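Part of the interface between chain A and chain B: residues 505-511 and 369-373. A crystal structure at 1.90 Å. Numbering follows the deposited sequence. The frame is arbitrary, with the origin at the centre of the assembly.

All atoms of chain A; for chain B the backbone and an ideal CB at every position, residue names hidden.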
# COMPACT_ATOMS: atom_id res chain seq x y z
N GLN A 505 -32.00 -20.63 27.30
CA GLN A 505 -32.84 -21.06 26.18
C GLN A 505 -33.38 -19.84 25.44
O GLN A 505 -33.41 -18.74 26.00
CB GLN A 505 -34.01 -21.93 26.64
CG GLN A 505 -33.60 -23.22 27.35
CD GLN A 505 -34.75 -24.20 27.53
OE1 GLN A 505 -35.74 -24.15 26.80
NE2 GLN A 505 -34.60 -25.12 28.49
N ILE A 506 -33.82 -20.05 24.21
CA ILE A 506 -34.45 -18.98 23.42
C ILE A 506 -35.88 -18.79 23.96
O ILE A 506 -36.59 -19.78 24.11
CB ILE A 506 -34.47 -19.32 21.92
CG1 ILE A 506 -33.03 -19.44 21.40
CG2 ILE A 506 -35.26 -18.26 21.15
CD1 ILE A 506 -32.91 -19.93 19.97
N PRO A 507 -36.30 -17.54 24.24
CA PRO A 507 -37.67 -17.33 24.70
C PRO A 507 -38.72 -17.87 23.73
O PRO A 507 -38.51 -17.88 22.52
CB PRO A 507 -37.79 -15.80 24.80
CG PRO A 507 -36.40 -15.36 25.09
CD PRO A 507 -35.50 -16.30 24.34
N GLU A 508 -39.85 -18.29 24.29
CA GLU A 508 -40.94 -18.88 23.52
C GLU A 508 -41.44 -17.99 22.37
O GLU A 508 -41.76 -18.50 21.29
CB GLU A 508 -42.09 -19.23 24.46
CG GLU A 508 -43.11 -20.19 23.89
CD GLU A 508 -44.26 -20.39 24.86
OE1 GLU A 508 -44.01 -20.94 25.96
OE2 GLU A 508 -45.39 -19.97 24.52
N ASN A 509 -41.48 -16.68 22.59
CA ASN A 509 -41.87 -15.71 21.56
C ASN A 509 -40.70 -15.22 20.68
O ASN A 509 -40.87 -14.28 19.91
CB ASN A 509 -42.59 -14.49 22.19
CG ASN A 509 -41.71 -13.70 23.16
OD1 ASN A 509 -40.98 -14.28 23.96
ND2 ASN A 509 -41.80 -12.37 23.10
N LEU A 510 -39.53 -15.86 20.79
CA LEU A 510 -38.27 -15.38 20.20
C LEU A 510 -37.80 -14.05 20.79
O LEU A 510 -38.54 -13.39 21.53
CB LEU A 510 -38.34 -15.29 18.67
CG LEU A 510 -38.88 -16.50 17.90
CD1 LEU A 510 -38.71 -16.28 16.42
CD2 LEU A 510 -38.17 -17.77 18.33
N ALA A 511 -36.57 -13.67 20.45
CA ALA A 511 -36.05 -12.36 20.87
C ALA A 511 -36.92 -11.25 20.27
O ALA A 511 -37.44 -11.42 19.17
CB ALA A 511 -34.59 -12.21 20.45
N UNK B 369 -37.84 -24.64 10.06
CA UNK B 369 -38.66 -23.80 10.92
C UNK B 369 -37.82 -23.09 11.98
O UNK B 369 -36.78 -23.59 12.38
CB UNK B 369 -39.75 -24.64 11.59
N UNK B 370 -38.34 -21.95 12.45
CA UNK B 370 -37.78 -21.24 13.60
C UNK B 370 -38.18 -21.95 14.89
O UNK B 370 -39.05 -22.83 14.87
CB UNK B 370 -38.25 -19.78 13.62
N UNK B 371 -37.57 -21.57 16.04
CA UNK B 371 -37.96 -22.23 17.30
C UNK B 371 -39.46 -22.13 17.66
O UNK B 371 -39.97 -23.00 18.37
CB UNK B 371 -37.14 -21.63 18.44
N UNK B 372 -40.15 -21.12 17.14
CA UNK B 372 -41.60 -20.96 17.35
C UNK B 372 -42.46 -21.68 16.31
O UNK B 372 -43.65 -21.44 16.23
CB UNK B 372 -41.96 -19.47 17.34
N UNK B 373 -41.85 -22.55 15.50
CA UNK B 373 -42.53 -23.35 14.47
C UNK B 373 -43.03 -22.59 13.23
O UNK B 373 -43.67 -23.20 12.37
CB UNK B 373 -43.73 -24.05 15.11

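Chain A presents a compact, largely apolar surface to this part of chain B. A type I turn runs from Pro507(A) to Leu510(A), closed by a hydrogen bond from Leu510(A) N to Pro507(A) O (2.8 Å). The side chains of Leu510(A) and, just before the turn, Ile506(A) point toward chain B, while Glu508(A) contributes its carbonyl oxygen.

Position 369 has an extended backbone (phi/psi -113/155°), and its ideal CB finds nothing of the chain A stretch within 5.5 Å. This contact therefore hardly restricts the choice; the residue is Leu369(B), and its side chain stays out of reach.

At position 370 CA-to-CB points toward chain A, and the ideal CB lies 4.5 Å from Leu510(A) CD1. The neighbouring methyl would accept an aliphatic residue, or a long chain whose methylenes pass the leucine before a polar end finds a partner elsewhere. The residue is Arg370(B). Its NE comes within 3.5 Å of Leu510(A) CD1, a packing contact in which the methyl lies obliquely to the guanidinium.

Position 371 has phi near -58° and faces the apolar patch directly: its ideal CB is 4.0 Å from Leu510(A) CD2 and 4.7 Å from Ile506(A) CG2. A compact apolar residue such as alanine, valine or proline would suit, and the phi value is compatible with proline in particular. Pro371(B) occupies the site, its CB 3.9 Å from Leu510(A) CD2 and its CG 4.0 Å from Ile506(A) CD1, so that the ring touches both aliphatic side chains.

At position 372 the ideal CB, also directed toward chain A, sits 4.1 Å from Glu508(A) O and 4.3 Å from Leu510(A) CD2. The carbonyl might favour a donor such as serine or asparagine, whereas the leucine would tolerate a small apolar group; from chain A alone an acid is not an obvious choice. The residue is Asp372(B), and its carboxylate is engaged within its own chain: Arg370(B) NE donates to Asp372(B) OD1 (3.2 Å), and Arg370(B) NH2 forms a salt bridge with Asp372(B) OD2 (2.9 Å). The paired groups pack against the leucine, with Asp372(B) OD2 3.7 Å from Leu510(A) CD1. No hydrogen bond crosses between the stretches.

Position 373 adopts a left-handed conformation (71/4°), which glycine or asparagine accommodates readily, and its ideal CB has nothing of the chain A stretch within 5.5 Å. It is Ala373(B), whose N donates a hydrogen bond to Arg370(B) O (2.9 Å) and closes the type I turn that presents the intervening residues to chain A.

Chain B (369-373) LRPDA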
# COMPACT_ATOMS: atom_id res chain seq x y z
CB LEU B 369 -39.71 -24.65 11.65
CG LEU B 369 -40.59 -25.59 10.83
CD1 LEU B 369 -41.64 -26.23 11.73
CD2 LEU B 369 -41.23 -24.88 9.66
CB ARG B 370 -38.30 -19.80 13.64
CG ARG B 370 -38.07 -18.98 12.39
CD ARG B 370 -38.33 -17.52 12.65
NE ARG B 370 -39.66 -17.23 13.23
CZ ARG B 370 -40.56 -16.35 12.78
NH1 ARG B 370 -40.36 -15.63 11.68
NH2 ARG B 370 -41.69 -16.19 13.46
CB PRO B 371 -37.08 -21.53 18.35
CG PRO B 371 -35.90 -21.05 17.58
CD PRO B 371 -36.46 -20.63 16.25
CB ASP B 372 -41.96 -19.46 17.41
CG ASP B 372 -41.76 -18.72 16.07
OD1 ASP B 372 -41.21 -19.29 15.10
OD2 ASP B 372 -42.18 -17.54 16.00
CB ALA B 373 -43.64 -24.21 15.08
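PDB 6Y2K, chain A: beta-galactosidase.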